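Local coordinates for protein adhesin LabA (Helicobacter pylori, PDB 6GMM) that is a LacdiNAc-specific adhesin that probably helps Helicobacter pylori attach to the gastric mucosa, at residues A252-E257 and Q297-N302; K47-I50 and S56-Y59; S259-A264 and M290-K295. All coordinates share one frame; numbering follows the deposited sequence.

Contact 1: A252-E257 and Q297-N302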
ATOM      1  N   ALA A 252       0.041   4.466   0.494  1.00 20.99           N
ATOM      2  CA  ALA A 252      -0.232   4.157   1.920  1.00 21.46           C
ATOM      3  C   ALA A 252      -1.598   4.761   2.390  1.00 24.48           C
ATOM      4  O   ALA A 252      -2.223   4.203   3.286  1.00 22.54           O
ATOM      5  CB  ALA A 252       0.889   4.698   2.806  1.00 22.54           C
ATOM      6  N   ALA A 253      -2.022   5.915   1.811  1.00 20.13           N
ATOM      7  CA  ALA A 253      -3.296   6.564   2.158  1.00 19.91           C
ATOM      8  C   ALA A 253      -4.444   5.708   1.646  1.00 21.98           C
ATOM      9  O   ALA A 253      -5.446   5.547   2.347  1.00 21.05           O
ATOM     10  CB  ALA A 253      -3.378   7.967   1.563  1.00 20.41           C
ATOM     11  N   ILE A 254      -4.260   5.094   0.458  1.00 18.40           N
ATOM     12  CA  ILE A 254      -5.261   4.174  -0.114  1.00 17.54           C
ATOM     13  C   ILE A 254      -5.420   2.969   0.853  1.00 20.25           C
ATOM     14  O   ILE A 254      -6.550   2.636   1.216  1.00 19.62           O
ATOM     15  CB  ILE A 254      -4.966   3.780  -1.596  1.00 19.18           C
ATOM     16  CG1 ILE A 254      -5.054   5.032  -2.522  1.00 20.22           C
ATOM     17  CG2 ILE A 254      -5.960   2.685  -2.088  1.00 20.02           C
ATOM     18  CD1 ILE A 254      -4.768   4.779  -4.162  1.00 17.39           C
ATOM     19  N   ALA A 255      -4.291   2.422   1.365  1.00 16.39           N
ATOM     20  CA  ALA A 255      -4.312   1.287   2.310  1.00 16.34           C
ATOM     21  C   ALA A 255      -5.075   1.628   3.596  1.00 20.44           C
ATOM     22  O   ALA A 255      -5.704   0.759   4.175  1.00 20.38           O
ATOM     23  CB  ALA A 255      -2.888   0.864   2.651  1.00 16.27           C
ATOM     24  N   VAL A 256      -4.997   2.903   4.042  1.00 19.80           N
ATOM     25  CA  VAL A 256      -5.594   3.432   5.274  1.00 19.25           C
ATOM     26  C   VAL A 256      -7.105   3.551   5.101  1.00 26.19           C
ATOM     27  O   VAL A 256      -7.820   3.232   6.044  1.00 27.74           O
ATOM     28  CB  VAL A 256      -4.889   4.755   5.722  1.00 21.61           C
ATOM     29  CG1 VAL A 256      -5.621   5.412   6.891  1.00 21.19           C
ATOM     30  CG2 VAL A 256      -3.442   4.482   6.108  1.00 20.79           C
ATOM     31  N   GLU A 257      -7.589   3.962   3.897  1.00 24.04           N
ATOM     32  CA  GLU A 257      -9.025   4.045   3.566  1.00 25.50           C
ATOM     33  C   GLU A 257      -9.647   2.630   3.562  1.00 29.27           C
ATOM     34  O   GLU A 257     -10.732   2.417   4.114  1.00 27.12           O
ATOM     35  CB  GLU A 257      -9.235   4.653   2.156  1.00 27.39           C
ATOM     36  CG  GLU A 257      -9.506   6.150   2.131  1.00 38.58           C
ATOM     37  CD  GLU A 257     -10.795   6.596   2.803  1.00 58.31           C
ATOM     38  OE1 GLU A 257     -11.889   6.383   2.229  1.00 47.37           O
ATOM     39  OE2 GLU A 257     -10.703   7.203   3.893  1.00 51.35           O
ATOM     40  N   GLN A 297      -8.765  -6.338   1.933  1.00 22.03           N
ATOM     41  CA  GLN A 297      -7.508  -6.945   2.389  1.00 22.10           C
ATOM     42  C   GLN A 297      -6.531  -7.137   1.235  1.00 25.41           C
ATOM     43  O   GLN A 297      -5.341  -6.917   1.406  1.00 24.50           O
ATOM     44  CB  GLN A 297      -7.770  -8.302   3.073  1.00 23.78           C
ATOM     45  CG  GLN A 297      -8.522  -8.149   4.393  1.00 29.98           C
ATOM     46  CD  GLN A 297      -8.457  -9.381   5.237  1.00 31.51           C
ATOM     47  OE1 GLN A 297      -7.449 -10.091   5.268  1.00 20.18           O
ATOM     48  NE2 GLN A 297      -9.510  -9.614   5.999  1.00 20.16           N
ATOM     49  N   ALA A 298      -7.029  -7.526   0.059  1.00 21.79           N
ATOM     50  CA  ALA A 298      -6.162  -7.706  -1.101  1.00 21.73           C
ATOM     51  C   ALA A 298      -5.616  -6.380  -1.586  1.00 25.99           C
ATOM     52  O   ALA A 298      -4.452  -6.353  -2.014  1.00 26.47           O
ATOM     53  CB  ALA A 298      -6.889  -8.432  -2.218  1.00 21.84           C
ATOM     54  N   GLU A 299      -6.433  -5.275  -1.501  1.00 21.98           N
ATOM     55  CA  GLU A 299      -6.010  -3.909  -1.905  1.00 21.77           C
ATOM     56  C   GLU A 299      -4.906  -3.398  -1.024  1.00 22.74           C
ATOM     57  O   GLU A 299      -3.879  -2.966  -1.535  1.00 23.11           O
ATOM     58  CB  GLU A 299      -7.165  -2.896  -1.913  1.00 23.63           C
ATOM     59  CG  GLU A 299      -7.533  -2.388  -3.294  1.00 37.41           C
ATOM     60  CD  GLU A 299      -6.484  -1.566  -4.019  1.00 59.03           C
ATOM     61  OE1 GLU A 299      -5.549  -2.165  -4.597  1.00 54.51           O
ATOM     62  OE2 GLU A 299      -6.658  -0.329  -4.097  1.00 53.92           O
ATOM     63  N   ILE A 300      -5.101  -3.483   0.309  1.00 18.02           N
ATOM     64  CA  ILE A 300      -4.103  -3.129   1.322  1.00 17.29           C
ATOM     65  C   ILE A 300      -2.762  -3.755   0.944  1.00 20.62           C
ATOM     66  O   ILE A 300      -1.759  -3.055   0.876  1.00 21.91           O
ATOM     67  CB  ILE A 300      -4.569  -3.582   2.713  1.00 19.14           C
ATOM     68  CG1 ILE A 300      -5.784  -2.745   3.162  1.00 18.90           C
ATOM     69  CG2 ILE A 300      -3.413  -3.552   3.714  1.00 19.76           C
ATOM     70  CD1 ILE A 300      -6.428  -3.180   4.389  1.00 26.62           C
ATOM     71  N   LEU A 301      -2.759  -5.038   0.630  1.00 17.15           N
ATOM     72  CA  LEU A 301      -1.552  -5.742   0.211  1.00 17.49           C
ATOM     73  C   LEU A 301      -0.951  -5.170  -1.088  1.00 21.20           C
ATOM     74  O   LEU A 301       0.271  -4.950  -1.160  1.00 19.81           O
ATOM     75  CB  LEU A 301      -1.841  -7.251   0.107  1.00 17.81           C
ATOM     76  CG  LEU A 301      -2.111  -7.912   1.474  1.00 22.63           C
ATOM     77  CD1 LEU A 301      -2.397  -9.412   1.342  1.00 23.59           C
ATOM     78  CD2 LEU A 301      -0.980  -7.613   2.476  1.00 25.58           C
ATOM     79  N   ASN A 302      -1.822  -4.843  -2.075  1.00 17.63           N
ATOM     80  CA  ASN A 302      -1.391  -4.261  -3.356  1.00 17.68           C
ATOM     81  C   ASN A 302      -0.645  -2.971  -3.033  1.00 22.71           C
ATOM     82  O   ASN A 302       0.513  -2.818  -3.442  1.00 24.21           O
ATOM     83  CB  ASN A 302      -2.612  -3.957  -4.258  1.00 18.54           C
ATOM     84  CG  ASN A 302      -2.317  -3.169  -5.521  1.00 59.21           C
ATOM     85  OD1 ASN A 302      -2.277  -1.930  -5.530  1.00 59.25           O
ATOM     86  ND2 ASN A 302      -2.142  -3.872  -6.626  1.00 54.73           N
TER
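Ala255 and Ile300 face each other where two long helices of the helical body, 239-264 and 287-311, come close: their CA atoms lie only 4.5 Å apart. The case illustrates how a small residue lets a neighbouring helix settle against main chain instead of against another side chain. Ile300 places CG1 beside its own backbone N (chi1 -68°), and from there CG1 comes within 3.6 Å of Ala255 O. The extended outer bond leaves Ile300 CD1 4.0 Å from Ala255 O. No hydrogen bond joins the segments. Ala255 O is instead used along its own helix, where it accepts from Ser259 OG.

At the less buried margin, the CG2 branch of Ile254 meets a carboxylate oxygen, 3.7 Å from Glu299 OE2. The two side chains slant across one another, and the bent chain of Glu299 turns its acid group to the methyl. That oxygen has its real partner one turn on, in a salt bridge with Arg303 NE. With 142 Å² buried in all, cohesion here rests on shape and van der Waals contact, while Ala255 O and Glu299 OE2 find their polar partners within their own helices.

Contact 2: K47-I50 and S56-Y59; sequences KNLI and SPAY
Leu49, in the last turn of helix 32-50, bonds through its carbonyl to Ser56, the N-cap of helix 57-76, while its side chain packs on Pro57 and Ala58 across the short connection between the two helices. Ser56 carries OG anti to its own N (chi1 165°), and the hydroxyl donates to Leu49 O at 2.7 Å. It lies in the carbonyl plane and meets a lone pair, with a C=O...OG angle of 128°. Ser56 OG in turn accepts from Tyr59 N at 3.1 Å, in a nearly straight bond of 169°, while a weaker one comes from Ala58 N. One hydroxyl therefore caps the start of the second helix and ties it to the end of the first, and Ser56 CB rests against Asn48 O at 3.5 Å.

Leu49 and Pro57 cross at about a right angle. Leu49 leads with CD2, which touches Pro57 CD at 3.8 Å and approaches the methyl of Ala58, 4.2 Å from Ala58 CB. The proline ring is thus met at the carbon next to its nitrogen.

Helix 287-311 lies alongside this corner, with Ile300 touching both Leu49 and Ala58 and Ala304 touching Pro57. Helix 354-366 adds Ser364 and Ile365 against Pro57, and Ile50 turns to helix 239-264, where it packs on Ser259, Val262 and Ala263.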
ATOM      1  N   LYS A  47      -7.447  -9.002  11.580  1.00 28.91           N
ATOM      2  CA  LYS A  47      -6.810  -8.700  12.861  1.00 29.10           C
ATOM      3  C   LYS A  47      -5.306  -8.546  12.658  1.00 32.79           C
ATOM      4  O   LYS A  47      -4.718  -7.670  13.251  1.00 32.56           O
ATOM      5  CB  LYS A  47      -7.082  -9.821  13.880  1.00 33.08           C
ATOM      6  CG  LYS A  47      -8.508  -9.873  14.425  1.00 43.48           C
ATOM      7  CD  LYS A  47      -8.731 -11.167  15.203  1.00 55.37           C
ATOM      8  CE  LYS A  47      -9.841 -11.082  16.226  1.00 67.93           C
ATOM      9  NZ  LYS A  47     -11.185 -11.272  15.622  1.00 78.40           N
ATOM     10  N   ASN A  48      -4.685  -9.356  11.788  1.00 30.54           N
ATOM     11  CA  ASN A  48      -3.252  -9.221  11.543  1.00 30.87           C
ATOM     12  C   ASN A  48      -2.898  -7.928  10.800  1.00 34.38           C
ATOM     13  O   ASN A  48      -1.796  -7.415  10.987  1.00 35.93           O
ATOM     14  CB  ASN A  48      -2.694 -10.445  10.837  1.00 35.28           C
ATOM     15  CG  ASN A  48      -2.138 -11.454  11.812  1.00 68.88           C
ATOM     16  OD1 ASN A  48      -0.930 -11.491  12.072  1.00 62.41           O
ATOM     17  ND2 ASN A  48      -3.011 -12.268  12.401  1.00 65.70           N
ATOM     18  N   LEU A  49      -3.831  -7.379   9.992  1.00 27.18           N
ATOM     19  CA  LEU A  49      -3.575  -6.124   9.271  1.00 24.59           C
ATOM     20  C   LEU A  49      -3.851  -4.867  10.107  1.00 27.10           C
ATOM     21  O   LEU A  49      -3.019  -3.977  10.165  1.00 26.05           O
ATOM     22  CB  LEU A  49      -4.358  -6.085   7.944  1.00 22.80           C
ATOM     23  CG  LEU A  49      -3.756  -6.872   6.778  1.00 25.33           C
ATOM     24  CD1 LEU A  49      -4.824  -7.203   5.723  1.00 23.68           C
ATOM     25  CD2 LEU A  49      -2.577  -6.141   6.133  1.00 24.00           C
ATOM     26  N   ILE A  50      -4.996  -4.805  10.778  1.00 24.10           N
ATOM     27  CA  ILE A  50      -5.411  -3.611  11.503  1.00 24.27           C
ATOM     28  C   ILE A  50      -5.167  -3.659  13.046  1.00 29.33           C
ATOM     29  O   ILE A  50      -5.379  -2.649  13.704  1.00 27.49           O
ATOM     30  CB  ILE A  50      -6.897  -3.304  11.138  1.00 27.78           C
ATOM     31  CG1 ILE A  50      -7.851  -4.420  11.631  1.00 29.02           C
ATOM     32  CG2 ILE A  50      -7.046  -3.045   9.623  1.00 26.69           C
ATOM     33  CD1 ILE A  50      -9.258  -4.010  12.003  1.00 36.04           C
ATOM     34  N   SER A  56       2.350  -6.157  10.319  1.00 24.66           N
ATOM     35  CA  SER A  56       1.311  -5.638   9.445  1.00 22.85           C
ATOM     36  C   SER A  56       1.908  -4.867   8.284  1.00 23.96           C
ATOM     37  O   SER A  56       2.419  -3.776   8.513  1.00 25.24           O
ATOM     38  CB  SER A  56       0.305  -4.766  10.181  1.00 25.39           C
ATOM     39  OG  SER A  56      -0.447  -4.025   9.230  1.00 32.00           O
ATOM     40  N   PRO A  57       1.777  -5.356   7.029  1.00 19.39           N
ATOM     41  CA  PRO A  57       2.260  -4.566   5.884  1.00 18.66           C
ATOM     42  C   PRO A  57       1.539  -3.219   5.753  1.00 23.10           C
ATOM     43  O   PRO A  57       2.140  -2.291   5.235  1.00 24.46           O
ATOM     44  CB  PRO A  57       1.991  -5.465   4.679  1.00 19.41           C
ATOM     45  CG  PRO A  57       1.804  -6.856   5.250  1.00 22.57           C
ATOM     46  CD  PRO A  57       1.179  -6.640   6.588  1.00 19.44           C
ATOM     47  N   ALA A  58       0.305  -3.087   6.279  1.00 19.40           N
ATOM     48  CA  ALA A  58      -0.456  -1.833   6.238  1.00 19.63           C
ATOM     49  C   ALA A  58       0.270  -0.796   7.146  1.00 24.98           C
ATOM     50  O   ALA A  58       0.753   0.232   6.667  1.00 22.28           O
ATOM     51  CB  ALA A  58      -1.875  -2.080   6.732  1.00 20.55           C
ATOM     52  N   TYR A  59       0.439  -1.145   8.436  1.00 22.64           N
ATOM     53  CA  TYR A  59       1.154  -0.339   9.419  1.00 21.39           C
ATOM     54  C   TYR A  59       2.577  -0.019   8.957  1.00 22.41           C
ATOM     55  O   TYR A  59       2.939   1.149   8.969  1.00 22.14           O
ATOM     56  CB  TYR A  59       1.176  -1.055  10.771  1.00 23.32           C
ATOM     57  CG  TYR A  59       1.699  -0.177  11.884  1.00 26.01           C
ATOM     58  CD1 TYR A  59       0.839   0.637  12.618  1.00 27.93           C
ATOM     59  CD2 TYR A  59       3.044  -0.201  12.243  1.00 26.50           C
ATOM     60  CE1 TYR A  59       1.305   1.398  13.687  1.00 29.32           C
ATOM     61  CE2 TYR A  59       3.514   0.529  13.328  1.00 28.33           C
ATOM     62  CZ  TYR A  59       2.652   1.363  14.019  1.00 32.00           C
ATOM     63  OH  TYR A  59       3.134   2.099  15.065  1.00 30.07           O
TER

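Contact 3: S259-A264 and M290-K295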
ATOM      1  N   SER A 259      -8.635   0.043   5.098  1.00 24.24           N
ATOM      2  CA  SER A 259      -8.615  -0.506   6.445  1.00 24.64           C
ATOM      3  C   SER A 259      -9.929  -0.216   7.157  1.00 30.58           C
ATOM      4  O   SER A 259     -10.277  -0.970   8.061  1.00 32.08           O
ATOM      5  CB  SER A 259      -7.439   0.049   7.240  1.00 29.92           C
ATOM      6  OG  SER A 259      -6.213  -0.400   6.685  1.00 38.44           O
ATOM      7  N   LYS A 260     -10.676   0.845   6.749  1.00 25.93           N
ATOM      8  CA  LYS A 260     -12.011   1.124   7.321  1.00 26.55           C
ATOM      9  C   LYS A 260     -12.918  -0.076   7.031  1.00 31.19           C
ATOM     10  O   LYS A 260     -13.705  -0.480   7.893  1.00 32.98           O
ATOM     11  CB  LYS A 260     -12.664   2.351   6.652  1.00 28.68           C
ATOM     12  CG  LYS A 260     -12.039   3.702   6.955  1.00 28.31           C
ATOM     13  CD  LYS A 260     -12.796   4.789   6.184  1.00 32.34           C
ATOM     14  CE  LYS A 260     -12.305   6.181   6.507  1.00 43.05           C
ATOM     15  NZ  LYS A 260     -12.941   7.202   5.622  1.00 51.53           N
ATOM     16  N   ILE A 261     -12.836  -0.612   5.783  1.00 24.45           N
ATOM     17  CA  ILE A 261     -13.621  -1.748   5.327  1.00 24.00           C
ATOM     18  C   ILE A 261     -13.294  -2.965   6.202  1.00 27.28           C
ATOM     19  O   ILE A 261     -14.195  -3.509   6.832  1.00 28.45           O
ATOM     20  CB  ILE A 261     -13.466  -2.037   3.808  1.00 26.52           C
ATOM     21  CG1 ILE A 261     -13.769  -0.787   2.935  1.00 27.87           C
ATOM     22  CG2 ILE A 261     -14.340  -3.221   3.395  1.00 26.50           C
ATOM     23  CD1 ILE A 261     -13.203  -0.831   1.480  1.00 30.81           C
ATOM     24  N   VAL A 262     -12.002  -3.325   6.303  1.00 21.26           N
ATOM     25  CA  VAL A 262     -11.514  -4.435   7.127  1.00 20.07           C
ATOM     26  C   VAL A 262     -12.021  -4.258   8.544  1.00 23.25           C
ATOM     27  O   VAL A 262     -12.562  -5.199   9.093  1.00 25.01           O
ATOM     28  CB  VAL A 262      -9.973  -4.493   7.106  1.00 21.71           C
ATOM     29  CG1 VAL A 262      -9.457  -5.630   7.967  1.00 21.81           C
ATOM     30  CG2 VAL A 262      -9.442  -4.612   5.689  1.00 20.17           C
ATOM     31  N   ALA A 263     -11.902  -3.026   9.100  1.00 20.93           N
ATOM     32  CA  ALA A 263     -12.303  -2.630  10.453  1.00 21.65           C
ATOM     33  C   ALA A 263     -13.767  -2.823  10.695  1.00 28.02           C
ATOM     34  O   ALA A 263     -14.148  -3.291  11.768  1.00 29.28           O
ATOM     35  CB  ALA A 263     -11.905  -1.181  10.730  1.00 21.59           C
ATOM     36  N   ALA A 264     -14.591  -2.524   9.679  1.00 27.98           N
ATOM     37  CA  ALA A 264     -16.040  -2.728   9.746  1.00 30.79           C
ATOM     38  C   ALA A 264     -16.437  -4.216   9.736  1.00 36.65           C
ATOM     39  O   ALA A 264     -17.551  -4.541  10.162  1.00 37.96           O
ATOM     40  CB  ALA A 264     -16.729  -1.995   8.608  1.00 31.37           C
ATOM     41  N   MET A 290     -18.426 -10.394   3.251  1.00 24.74           N
ATOM     42  CA  MET A 290     -17.284 -11.316   3.181  1.00 23.63           C
ATOM     43  C   MET A 290     -16.438 -10.960   1.959  1.00 25.06           C
ATOM     44  O   MET A 290     -15.213 -10.865   2.083  1.00 24.29           O
ATOM     45  CB  MET A 290     -17.751 -12.777   3.166  1.00 25.43           C
ATOM     46  CG  MET A 290     -16.606 -13.789   3.108  1.00 27.13           C
ATOM     47  SD  MET A 290     -17.226 -15.474   2.871  1.00 31.02           S
ATOM     48  CE  MET A 290     -15.725 -16.311   2.240  1.00 26.54           C
ATOM     49  N   PHE A 291     -17.103 -10.656   0.825  1.00 21.12           N
ATOM     50  CA  PHE A 291     -16.461 -10.239  -0.418  1.00 20.22           C
ATOM     51  C   PHE A 291     -15.742  -8.886  -0.238  1.00 24.65           C
ATOM     52  O   PHE A 291     -14.536  -8.760  -0.524  1.00 25.49           O
ATOM     53  CB  PHE A 291     -17.503 -10.149  -1.537  1.00 22.11           C
ATOM     54  CG  PHE A 291     -16.972  -9.598  -2.834  1.00 24.70           C
ATOM     55  CD1 PHE A 291     -15.961 -10.255  -3.528  1.00 27.77           C
ATOM     56  CD2 PHE A 291     -17.411  -8.372  -3.315  1.00 30.39           C
ATOM     57  CE1 PHE A 291     -15.437  -9.725  -4.708  1.00 29.03           C
ATOM     58  CE2 PHE A 291     -16.877  -7.835  -4.496  1.00 33.48           C
ATOM     59  CZ  PHE A 291     -15.895  -8.519  -5.184  1.00 29.74           C
ATOM     60  N   ALA A 292     -16.484  -7.878   0.250  1.00 20.54           N
ATOM     61  CA  ALA A 292     -15.937  -6.553   0.475  1.00 19.86           C
ATOM     62  C   ALA A 292     -14.697  -6.610   1.403  1.00 22.33           C
ATOM     63  O   ALA A 292     -13.714  -5.884   1.169  1.00 21.67           O
ATOM     64  CB  ALA A 292     -17.000  -5.665   1.070  1.00 20.85           C
ATOM     65  N   ASN A 293     -14.735  -7.470   2.438  1.00 19.71           N
ATOM     66  CA  ASN A 293     -13.620  -7.594   3.378  1.00 19.63           C
ATOM     67  C   ASN A 293     -12.356  -8.091   2.658  1.00 21.91           C
ATOM     68  O   ASN A 293     -11.327  -7.450   2.738  1.00 22.02           O
ATOM     69  CB  ASN A 293     -13.983  -8.501   4.564  1.00 20.32           C
ATOM     70  CG  ASN A 293     -12.871  -8.692   5.573  1.00 29.48           C
ATOM     71  OD1 ASN A 293     -11.862  -7.988   5.580  1.00 27.01           O
ATOM     72  ND2 ASN A 293     -13.065  -9.579   6.511  1.00 21.11           N
ATOM     73  N   ALA A 294     -12.453  -9.206   1.968  1.00 19.32           N
ATOM     74  CA  ALA A 294     -11.394  -9.876   1.212  1.00 19.29           C
ATOM     75  C   ALA A 294     -10.819  -8.988   0.103  1.00 23.52           C
ATOM     76  O   ALA A 294      -9.598  -8.968  -0.088  1.00 20.80           O
ATOM     77  CB  ALA A 294     -11.963 -11.158   0.602  1.00 19.87           C
ATOM     78  N   LYS A 295     -11.706  -8.271  -0.636  1.00 21.54           N
ATOM     79  CA  LYS A 295     -11.317  -7.354  -1.711  1.00 21.44           C
ATOM     80  C   LYS A 295     -10.475  -6.239  -1.074  1.00 25.09           C
ATOM     81  O   LYS A 295      -9.365  -5.964  -1.551  1.00 21.55           O
ATOM     82  CB  LYS A 295     -12.568  -6.776  -2.397  1.00 25.78           C
ATOM     83  CG  LYS A 295     -12.279  -6.015  -3.683  1.00 36.48           C
ATOM     84  CD  LYS A 295     -13.566  -5.614  -4.357  1.00 35.49           C
ATOM     85  CE  LYS A 295     -13.313  -4.745  -5.560  1.00 37.43           C
ATOM     86  NZ  LYS A 295     -14.328  -3.675  -5.656  1.00 45.38           N
TER
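Val262 and Asn293 stand at the centre of a helix-helix contact between the C-terminal turns of helix 239-264 and the early turns of helix 287-311, two neighbours in the helical body of the adhesin. The local axes approach to 8.6 Å and run roughly antiparallel, with 138° between their directions. The nearest CA pair, Val262 and Asn293, is 5.3 Å apart.

Two touches carry the contact. In the first, Ile261 sends its CG2 methyl, anti to the backbone N, onto main chain: Ala292 O is 3.5 Å from Ile261 CG2. The methyl of Ala292 lies somewhat farther off, 4.3 Å between Ala292 CB and Ile261 CG2, so this branch sits against both the carbonyl and the apolar side of one residue.

In the second, Asn293 reaches across with its amide oxygen. With CG anti to the backbone N (chi1 179°) and chi2 near 13°, Asn293 OD1 lies 3.9 Å from Val262 CA and 4.1 Å from Val262 CG1, and the two side chains cross at about a right angle. These are van der Waals distances, and no hydrogen bond spans the helices. The oxygen is satisfied one turn further along its own helix by Gln297 NE2, a bond that probably helps to fix the orientation of the amide while OD1 stays against the valine.

Other helices cover the more buried side. Helix 32-50 contributes Ala46 against Val262 and Leu42 against Ala294; Phe291, Ala294 and Lys295 touch Arg379 of helix 369-386, and Met290 touches Ala382 of the same helix.

In the fold
From the N terminus, contact 2 closes first, across the short link between helices 32-50 and 57-76, with five residues between its segments. The chain then runs through much of the domain before reaching helix 239-264, which pairs twice with helix 287-311. Contact 3 closes the inner loop of 25 residues, and contact 1 the outer one of 39, so contact 3 is nested within contact 1, while contact 2 precedes both in series. Ile300 is a meeting point in space: CG2 packs on Leu49 and Ala58 of contact 2, and CD1 on Val262 and Ser259 of contact 3. Ile50 joins contacts 2 and 3 directly, binding the junction of helices 32-50 and 57-76 to the later helix pair.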